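Local coordinates for uncharacterized conserved protein (Staphylococcus epidermidis, PDB 3FRM), which is of unknown function but carries a GNAT-type acetyltransferase domain, so it may transfer an acyl group from a coenzyme A thioester, at residues Met47-Met50 against Asn51-Leu54; Leu110-Leu113 against Ser114-Arg117; Phe139-Pro142 against Phe143-Tyr147. One frame throughout, in Å; residues are numbered along the deposited sequence.

Contact 1 of 3, residues Met47-Met50 against Asn51-Leu54; sequences MPTM and NQWL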
HETATM    1  N   MSE A  47      14.389   3.000  21.585  1.00 19.53           N
HETATM    2  CA  MSE A  47      14.318   4.372  21.094  1.00 20.95           C
HETATM    3  C   MSE A  47      15.397   5.293  21.596  1.00 19.35           C
HETATM    4  O   MSE A  47      15.451   5.576  22.778  1.00 19.54           O
HETATM    5  CB  MSE A  47      12.988   5.005  21.519  1.00 21.83           C
HETATM    6  CG  MSE A  47      11.882   4.824  20.520  1.00 27.03           C
HETATM    7 SE   MSE A  47      12.128   5.824  18.812  0.85 39.43          SE
HETATM    8  CE  MSE A  47      10.426   5.146  18.071  1.00 27.61           C
ATOM      9  N   PRO A  48      16.231   5.805  20.692  1.00 18.47           N
ATOM     10  CA  PRO A  48      17.192   6.819  21.073  1.00 18.05           C
ATOM     11  C   PRO A  48      16.470   8.122  21.425  1.00 18.13           C
ATOM     12  O   PRO A  48      15.452   8.403  20.837  1.00 18.78           O
ATOM     13  CB  PRO A  48      18.019   7.007  19.789  1.00 18.33           C
ATOM     14  CG  PRO A  48      17.113   6.658  18.678  1.00 16.67           C
ATOM     15  CD  PRO A  48      16.266   5.522  19.246  1.00 19.22           C
ATOM     16  N   THR A  49      16.962   8.913  22.368  1.00 18.09           N
ATOM     17  CA  THR A  49      16.542  10.298  22.405  1.00 18.36           C
ATOM     18  C   THR A  49      17.139  10.989  21.179  1.00 21.00           C
ATOM     19  O   THR A  49      18.065  10.477  20.503  1.00 21.37           O
ATOM     20  CB  THR A  49      17.112  11.046  23.584  1.00 17.82           C
ATOM     21  OG1 THR A  49      18.486  11.374  23.317  1.00 16.70           O
ATOM     22  CG2 THR A  49      17.002  10.235  24.836  1.00 14.37           C
HETATM   23  N   MSE A  50      16.604  12.171  20.914  1.00 22.73           N
HETATM   24  CA  MSE A  50      17.061  13.034  19.867  1.00 24.07           C
HETATM   25  C   MSE A  50      18.552  13.211  19.936  1.00 23.98           C
HETATM   26  O   MSE A  50      19.199  13.078  18.918  1.00 24.89           O
HETATM   27  CB  MSE A  50      16.344  14.363  19.951  1.00 25.02           C
HETATM   28  CG  MSE A  50      16.131  15.034  18.619  1.00 29.94           C
HETATM   29 SE   MSE A  50      17.234  16.624  18.502  0.70 46.00          SE
HETATM   30  CE  MSE A  50      16.187  18.049  19.337  1.00 35.51           C
ATOM     31  N   ASN A  51      19.098  13.459  21.126  1.00 23.81           N
ATOM     32  CA  ASN A  51      20.556  13.677  21.323  1.00 23.30           C
ATOM     33  C   ASN A  51      21.397  12.452  21.046  1.00 21.48           C
ATOM     34  O   ASN A  51      22.437  12.559  20.447  1.00 20.37           O
ATOM     35  CB  ASN A  51      20.847  14.111  22.759  1.00 23.83           C
ATOM     36  CG  ASN A  51      20.233  15.447  23.098  1.00 28.32           C
ATOM     37  OD1 ASN A  51      20.264  16.367  22.285  1.00 33.17           O
ATOM     38  ND2 ASN A  51      19.694  15.581  24.329  1.00 32.73           N
ATOM     39  N   GLN A  52      20.931  11.300  21.533  1.00 20.88           N
ATOM     40  CA  GLN A  52      21.498  10.012  21.201  1.00 20.95           C
ATOM     41  C   GLN A  52      21.555   9.850  19.692  1.00 20.40           C
ATOM     42  O   GLN A  52      22.596   9.518  19.144  1.00 20.48           O
ATOM     43  CB  GLN A  52      20.610   8.893  21.716  1.00 21.47           C
ATOM     44  CG  GLN A  52      21.152   8.058  22.823  1.00 24.32           C
ATOM     45  CD  GLN A  52      22.588   7.552  22.661  1.00 25.41           C
ATOM     46  OE1 GLN A  52      23.155   7.041  23.621  1.00 27.04           O
ATOM     47  NE2 GLN A  52      23.168   7.674  21.478  1.00 29.24           N
ATOM     48  N   TRP A  53      20.422  10.086  19.033  1.00 19.90           N
ATOM     49  CA  TRP A  53      20.328   9.919  17.587  1.00 20.10           C
ATOM     50  C   TRP A  53      21.357  10.738  16.831  1.00 19.89           C
ATOM     51  O   TRP A  53      21.897  10.260  15.825  1.00 20.10           O
ATOM     52  CB  TRP A  53      18.885  10.170  17.035  1.00 19.79           C
ATOM     53  CG  TRP A  53      18.781   9.869  15.540  1.00 19.81           C
ATOM     54  CD1 TRP A  53      18.940   8.639  14.941  1.00 19.12           C
ATOM     55  CD2 TRP A  53      18.559  10.805  14.466  1.00 15.70           C
ATOM     56  NE1 TRP A  53      18.815   8.757  13.575  1.00 15.90           N
ATOM     57  CE2 TRP A  53      18.574  10.067  13.259  1.00 15.53           C
ATOM     58  CE3 TRP A  53      18.312  12.180  14.413  1.00 15.52           C
ATOM     59  CZ2 TRP A  53      18.396  10.663  11.997  1.00 16.94           C
ATOM     60  CZ3 TRP A  53      18.114  12.774  13.167  1.00 17.96           C
ATOM     61  CH2 TRP A  53      18.152  11.999  11.959  1.00 19.87           C
ATOM     62  N   LEU A  54      21.642  11.947  17.320  1.00 19.96           N
ATOM     63  CA  LEU A  54      22.668  12.831  16.697  1.00 21.23           C
ATOM     64  C   LEU A  54      24.069  12.246  16.759  1.00 21.26           C
ATOM     65  O   LEU A  54      24.868  12.303  15.782  1.00 20.82           O
ATOM     66  CB  LEU A  54      22.680  14.198  17.390  1.00 21.35           C
ATOM     67  CG  LEU A  54      21.895  15.328  16.735  1.00 23.60           C
ATOM     68  CD1 LEU A  54      20.819  14.869  15.776  1.00 24.12           C
ATOM     69  CD2 LEU A  54      21.314  16.275  17.799  1.00 22.17           C
TER
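With chi1 at 77°, Thr49 OG1 is folded back beside both its own N and its carbonyl carbon, which turns the hydroxyl oxygen over the first turn of the helix, where it accepts from Gln52 N. That bond, 3.0 Å from Gln52 N to Thr49 OG1, is almost straight, with 176° at the hydrogen. The same rotation leaves Thr49 OG1 3.7 Å from Asn51 CB. Along the backbone, Thr49 O accepts from Trp53 N at 2.8 Å, and Leu54 N bonds to Met50 O one residue further on. Beside this polar start, Pro48 lays its ring against the turn as an apolar contact, with Pro48 CB 3.7 Å from Gln52 CB. Met50, present as selenomethionine and bent at its second and third torsions, runs alongside Leu54 in the same direction, and Met50 SE stands 4.2 Å from Leu54 CD2. The Trp53 side chain leads away from the 47-50 segment: its indole meets Phe74 and Phe95 edge-to-face while touching Leu86 of helix 84-92. The capping bond from Gln52 N and the helical backbone bonds that follow it identify the arrangement as a threonine N-cap at the start of helix 50-66.

Contact 2 of 3, residues Leu110-Leu113 against Ser114-Arg117; sequences LKEL and SRKR
Ser114 closes a reverse turn on Lys111: its backbone N gives a hydrogen bond to Lys111 O over 3.2 Å, with 170° at the hydrogen. Its side chain turns to helix 204-216, where OG bonds to Glu207, whose carboxylate also takes the backbone N of Arg115. The Arg115 chain is bent at chi2 and chi3, and these bends bring the guanidinium back to the turn. There Arg115 NH2 lies 3.8 Å from Glu112 OE2, a long salt bridge in which the carboxylate and guanidinium planes are nearly perpendicular (87°), with OE2 at the guanidinium edge. NH2 also makes a weak bond to Ser114 O. Arg117, extended from CG to NE, returns from the far end of the segment, and its NH1 donates to Leu113 O at 3.3 Å, with the oxygen near the guanidinium plane. Arg115 CB rests 3.3 Å above the plane of the Arg117 guanidinium, close to its centre, an aliphatic group over the face of the ion. Arg117 NH1 forms a long, weak ion pair with Glu207 as well. What results is a type I beta turn, Lys111 to Ser114, leading out of helix 107-111 into the loop before strand 120-123.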
ATOM      1  N   LEU A 110      -1.735 -20.964   2.215  1.00 16.08           N
ATOM      2  CA  LEU A 110      -1.109 -20.758   0.907  1.00 16.02           C
ATOM      3  C   LEU A 110      -1.209 -22.023   0.032  1.00 16.97           C
ATOM      4  O   LEU A 110      -1.273 -21.932  -1.205  1.00 16.32           O
ATOM      5  CB  LEU A 110       0.364 -20.392   1.100  1.00 15.31           C
ATOM      6  CG  LEU A 110       0.938 -18.965   1.087  1.00 17.59           C
ATOM      7  CD1 LEU A 110      -0.036 -17.797   1.211  1.00 13.82           C
ATOM      8  CD2 LEU A 110       2.045 -18.838   2.122  1.00 17.19           C
ATOM      9  N   LYS A 111      -1.186 -23.202   0.650  1.00 17.91           N
ATOM     10  CA  LYS A 111      -1.339 -24.453  -0.102  1.00 19.59           C
ATOM     11  C   LYS A 111      -2.687 -24.413  -0.832  1.00 20.39           C
ATOM     12  O   LYS A 111      -2.807 -24.689  -2.020  1.00 19.66           O
ATOM     13  CB  LYS A 111      -1.364 -25.655   0.858  1.00 20.44           C
ATOM     14  CG  LYS A 111      -0.063 -25.964   1.575  1.00 21.83           C
ATOM     15  CD  LYS A 111      -0.172 -27.241   2.458  1.00 22.33           C
ATOM     16  CE  LYS A 111       1.032 -27.248   3.418  1.00 24.72           C
ATOM     17  NZ  LYS A 111       1.146 -28.517   4.179  1.00 28.42           N
ATOM     18  N   GLU A 112      -3.713 -24.080  -0.063  1.00 22.14           N
ATOM     19  CA  GLU A 112      -5.081 -23.903  -0.547  1.00 22.73           C
ATOM     20  C   GLU A 112      -5.184 -23.021  -1.829  1.00 22.75           C
ATOM     21  O   GLU A 112      -6.140 -23.160  -2.584  1.00 21.49           O
ATOM     22  CB  GLU A 112      -5.893 -23.267   0.591  1.00 22.53           C
ATOM     23  CG  GLU A 112      -7.370 -23.271   0.376  1.00 25.43           C
ATOM     24  CD  GLU A 112      -7.855 -22.143  -0.551  1.00 27.98           C
ATOM     25  OE1 GLU A 112      -7.114 -21.122  -0.736  1.00 28.00           O
ATOM     26  OE2 GLU A 112      -8.992 -22.291  -1.081  1.00 26.66           O
ATOM     27  N   LEU A 113      -4.238 -22.105  -2.062  1.00 22.69           N
ATOM     28  CA  LEU A 113      -4.369 -21.171  -3.205  1.00 23.60           C
ATOM     29  C   LEU A 113      -4.234 -21.803  -4.590  1.00 24.62           C
ATOM     30  O   LEU A 113      -4.603 -21.192  -5.609  1.00 24.56           O
ATOM     31  CB  LEU A 113      -3.351 -20.063  -3.107  1.00 22.69           C
ATOM     32  CG  LEU A 113      -3.734 -18.711  -2.534  1.00 23.18           C
ATOM     33  CD1 LEU A 113      -5.013 -18.693  -1.728  1.00 19.01           C
ATOM     34  CD2 LEU A 113      -2.565 -18.196  -1.745  1.00 21.17           C
ATOM     35  N   SER A 114      -3.677 -23.011  -4.617  1.00 26.13           N
ATOM     36  CA  SER A 114      -3.334 -23.693  -5.877  1.00 28.03           C
ATOM     37  C   SER A 114      -4.555 -24.040  -6.688  1.00 28.18           C
ATOM     38  O   SER A 114      -5.575 -24.412  -6.133  1.00 28.03           O
ATOM     39  CB  SER A 114      -2.519 -24.976  -5.658  1.00 28.07           C
ATOM     40  OG  SER A 114      -1.590 -25.103  -6.737  1.00 29.42           O
ATOM     41  N   ARG A 115      -4.437 -23.887  -8.001  1.00 28.72           N
ATOM     42  CA  ARG A 115      -5.530 -24.183  -8.900  1.00 29.76           C
ATOM     43  C   ARG A 115      -5.100 -25.085 -10.075  1.00 30.07           C
ATOM     44  O   ARG A 115      -5.884 -25.334 -11.006  1.00 30.70           O
ATOM     45  CB  ARG A 115      -6.168 -22.879  -9.379  1.00 29.78           C
ATOM     46  CG  ARG A 115      -7.639 -22.650  -8.970  1.00 31.86           C
ATOM     47  CD  ARG A 115      -8.083 -23.230  -7.610  1.00 34.73           C
ATOM     48  NE  ARG A 115      -8.815 -22.221  -6.823  1.00 37.36           N
ATOM     49  CZ  ARG A 115      -8.964 -22.227  -5.489  1.00 37.70           C
ATOM     50  NH1 ARG A 115      -9.630 -21.237  -4.885  1.00 36.93           N
ATOM     51  NH2 ARG A 115      -8.444 -23.202  -4.750  1.00 35.43           N
ATOM     52  N   LYS A 116      -3.871 -25.605 -10.002  1.00 29.91           N
ATOM     53  CA  LYS A 116      -3.285 -26.463 -11.046  1.00 29.69           C
ATOM     54  C   LYS A 116      -3.219 -25.745 -12.381  1.00 28.71           C
ATOM     55  O   LYS A 116      -3.375 -26.366 -13.435  1.00 28.25           O
ATOM     56  CB  LYS A 116      -4.031 -27.809 -11.167  1.00 30.08           C
ATOM     57  CG  LYS A 116      -3.910 -28.686  -9.928  1.00 32.11           C
ATOM     58  CD  LYS A 116      -2.655 -29.547  -9.968  1.00 35.48           C
ATOM     59  CE  LYS A 116      -2.945 -30.895 -10.642  1.00 38.83           C
ATOM     60  NZ  LYS A 116      -1.700 -31.509 -11.230  1.00 42.70           N
ATOM     61  N   ARG A 117      -3.003 -24.429 -12.318  1.00 27.93           N
ATOM     62  CA  ARG A 117      -2.755 -23.646 -13.514  1.00 27.66           C
ATOM     63  C   ARG A 117      -1.533 -24.236 -14.217  1.00 27.89           C
ATOM     64  O   ARG A 117      -0.756 -24.958 -13.596  1.00 28.06           O
ATOM     65  CB  ARG A 117      -2.551 -22.189 -13.163  1.00 26.66           C
ATOM     66  CG  ARG A 117      -3.783 -21.533 -12.593  1.00 27.61           C
ATOM     67  CD  ARG A 117      -3.381 -20.405 -11.616  1.00 28.43           C
ATOM     68  NE  ARG A 117      -4.535 -19.839 -10.896  1.00 31.41           N
ATOM     69  CZ  ARG A 117      -4.748 -19.840  -9.569  1.00 29.74           C
ATOM     70  NH1 ARG A 117      -3.882 -20.367  -8.696  1.00 29.17           N
ATOM     71  NH2 ARG A 117      -5.859 -19.283  -9.115  1.00 26.28           N
TER

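Contact 3 of 3, residues Phe139-Pro142 against Phe143-Tyr147; sequences FARP and FGDSY
Arg141 and Asp145 form a salt bridge across the turn, with Arg141 NH1 donating to Asp145 OD2 at 2.8 Å. The bond is bent, 138° at the hydrogen. OD2 is met on its anti side, with the donor lifted from the carboxylate plane, and the two flat groups stand about perpendicular (85°). Arg141 spans the gap because its chain is extended from CG to NE, which also lays Arg141 CD 3.5 Å from Asp145 OD2. The other terminal nitrogen, NH2, is satisfied by Asp137 O, just before this segment, so the guanidinium is gripped at two nitrogens by separate partners. The backbone oxygen of Arg141 accepts from Gly144 N, 3.1 Å from Arg141 O, closing the turn. Gly144 has a positive phi (85°), a conformation readily accessible to glycine. At the apolar side of the segment, Pro142 CG lies over one face of the Phe143 ring, 4.2 Å from Phe143 CE2 and offset toward the rim. Phe143 CD2 in turn stands 3.7 Å above the Tyr147 ring plane. Tyr147 OH is satisfied by Tyr37 N, and the Tyr37 ring meets Phe143 edge-to-face. The whole is a type I beta turn, Arg141 to Gly144, delivering the chain to a glycine N-cap ahead of helix 145-158.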
ATOM      1  N   PHE A 139      11.456  -4.988 -12.503  1.00 23.97           N
ATOM      2  CA  PHE A 139      10.995  -4.410 -11.233  1.00 23.79           C
ATOM      3  C   PHE A 139      11.225  -2.905 -11.082  1.00 23.36           C
ATOM      4  O   PHE A 139      12.203  -2.348 -11.616  1.00 25.00           O
ATOM      5  CB  PHE A 139      11.771  -5.038 -10.080  1.00 24.44           C
ATOM      6  CG  PHE A 139      11.288  -6.382  -9.668  1.00 26.29           C
ATOM      7  CD1 PHE A 139      10.744  -7.272 -10.606  1.00 27.50           C
ATOM      8  CD2 PHE A 139      11.416  -6.781  -8.327  1.00 28.15           C
ATOM      9  CE1 PHE A 139      10.284  -8.542 -10.208  1.00 29.53           C
ATOM     10  CE2 PHE A 139      10.995  -8.036  -7.900  1.00 28.19           C
ATOM     11  CZ  PHE A 139      10.420  -8.923  -8.844  1.00 30.69           C
ATOM     12  N   ALA A 140      10.380  -2.251 -10.301  1.00 22.10           N
ATOM     13  CA  ALA A 140      10.583  -0.841  -9.955  1.00 21.79           C
ATOM     14  C   ALA A 140      12.051  -0.614  -9.573  1.00 21.49           C
ATOM     15  O   ALA A 140      12.709  -1.493  -8.995  1.00 22.16           O
ATOM     16  CB  ALA A 140       9.641  -0.416  -8.797  1.00 19.51           C
ATOM     17  N   ARG A 141      12.592   0.550  -9.916  1.00 21.07           N
ATOM     18  CA  ARG A 141      13.950   0.843  -9.513  1.00 18.84           C
ATOM     19  C   ARG A 141      13.995   2.137  -8.712  1.00 19.47           C
ATOM     20  O   ARG A 141      14.307   3.206  -9.260  1.00 18.95           O
ATOM     21  CB  ARG A 141      14.846   0.896 -10.716  1.00 18.61           C
ATOM     22  CG  ARG A 141      14.933  -0.407 -11.442  1.00 15.57           C
ATOM     23  CD  ARG A 141      15.833  -0.268 -12.646  1.00 14.71           C
ATOM     24  NE  ARG A 141      15.769  -1.466 -13.455  1.00 10.23           N
ATOM     25  CZ  ARG A 141      16.486  -1.693 -14.556  1.00 14.71           C
ATOM     26  NH1 ARG A 141      17.408  -0.776 -15.022  1.00 12.94           N
ATOM     27  NH2 ARG A 141      16.277  -2.851 -15.209  1.00 13.80           N
ATOM     28  N   PRO A 142      13.693   2.049  -7.400  1.00 18.90           N
ATOM     29  CA  PRO A 142      13.553   3.316  -6.706  1.00 18.80           C
ATOM     30  C   PRO A 142      14.841   4.097  -6.563  1.00 18.30           C
ATOM     31  O   PRO A 142      14.753   5.278  -6.282  1.00 17.15           O
ATOM     32  CB  PRO A 142      12.985   2.931  -5.321  1.00 18.43           C
ATOM     33  CG  PRO A 142      13.197   1.489  -5.200  1.00 18.99           C
ATOM     34  CD  PRO A 142      13.281   0.904  -6.571  1.00 18.88           C
ATOM     35  N   PHE A 143      16.009   3.447  -6.754  1.00 18.27           N
ATOM     36  CA  PHE A 143      17.312   4.103  -6.555  1.00 17.43           C
ATOM     37  C   PHE A 143      18.017   4.136  -7.881  1.00 17.08           C
ATOM     38  O   PHE A 143      19.222   4.291  -7.953  1.00 16.56           O
ATOM     39  CB  PHE A 143      18.180   3.407  -5.483  1.00 16.75           C
ATOM     40  CG  PHE A 143      17.443   3.129  -4.176  1.00 17.37           C
ATOM     41  CD1 PHE A 143      17.000   4.170  -3.367  1.00 16.27           C
ATOM     42  CD2 PHE A 143      17.201   1.819  -3.767  1.00 16.00           C
ATOM     43  CE1 PHE A 143      16.304   3.908  -2.172  1.00 16.01           C
ATOM     44  CE2 PHE A 143      16.539   1.544  -2.577  1.00 19.58           C
ATOM     45  CZ  PHE A 143      16.075   2.584  -1.777  1.00 18.51           C
ATOM     46  N   GLY A 144      17.265   3.976  -8.948  1.00 16.80           N
ATOM     47  CA  GLY A 144      17.881   4.116 -10.267  1.00 16.96           C
ATOM     48  C   GLY A 144      18.547   2.876 -10.795  1.00 17.16           C
ATOM     49  O   GLY A 144      18.693   1.877 -10.091  1.00 17.70           O
ATOM     50  N   ASP A 145      18.958   2.968 -12.051  1.00 17.13           N
ATOM     51  CA  ASP A 145      19.412   1.851 -12.876  1.00 18.48           C
ATOM     52  C   ASP A 145      20.687   1.191 -12.388  1.00 19.21           C
ATOM     53  O   ASP A 145      20.756  -0.049 -12.243  1.00 19.38           O
ATOM     54  CB  ASP A 145      19.624   2.331 -14.343  1.00 17.03           C
ATOM     55  CG  ASP A 145      18.317   2.780 -14.993  1.00 19.05           C
ATOM     56  OD1 ASP A 145      18.282   3.873 -15.606  1.00 22.00           O
ATOM     57  OD2 ASP A 145      17.279   2.062 -14.839  1.00 21.43           O
ATOM     58  N   SER A 146      21.698   2.027 -12.195  1.00 18.90           N
ATOM     59  CA  SER A 146      22.995   1.577 -11.754  1.00 19.58           C
ATOM     60  C   SER A 146      22.954   0.899 -10.385  1.00 19.55           C
ATOM     61  O   SER A 146      23.699  -0.063 -10.144  1.00 19.84           O
ATOM     62  CB  SER A 146      23.979   2.761 -11.788  1.00 20.01           C
ATOM     63  OG  SER A 146      24.980   2.661 -10.816  1.00 21.69           O
ATOM     64  N   TYR A 147      22.092   1.376  -9.498  1.00 18.48           N
ATOM     65  CA  TYR A 147      21.862   0.641  -8.286  1.00 18.82           C
ATOM     66  C   TYR A 147      21.246  -0.759  -8.513  1.00 18.87           C
ATOM     67  O   TYR A 147      21.717  -1.743  -7.919  1.00 19.47           O
ATOM     68  CB  TYR A 147      20.918   1.422  -7.409  1.00 19.20           C
ATOM     69  CG  TYR A 147      20.777   0.879  -6.005  1.00 20.86           C
ATOM     70  CD1 TYR A 147      21.405   1.531  -4.962  1.00 23.54           C
ATOM     71  CD2 TYR A 147      19.998  -0.274  -5.708  1.00 19.94           C
ATOM     72  CE1 TYR A 147      21.286   1.086  -3.654  1.00 25.60           C
ATOM     73  CE2 TYR A 147      19.899  -0.739  -4.404  1.00 20.15           C
ATOM     74  CZ  TYR A 147      20.548  -0.045  -3.385  1.00 24.45           C
ATOM     75  OH  TYR A 147      20.503  -0.398  -2.067  1.00 28.50           O
TER

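Overall arrangement
All three are local contacts at helix ends, in series along the chain but far apart: the centres of contacts 1 and 2 lie about 48 Å from each other. The centres of contacts 1 and 3 are about 31 Å apart. Contacts 1 and 3 start helices, 50-66 and 145-158, whereas contact 2 runs from the end of helix 107-111 into the following loop. None is a core contact. Contact 1 is partly buried, combining a side-chain cap with apolar contacts, and lies on the opposite side of the chain's centre from contact 2. Contacts 2 and 3 are surface contacts that share a type I turn and an arginine paired with an acid, long in contact 2 and close in contact 3. No two of them touch or share a helix.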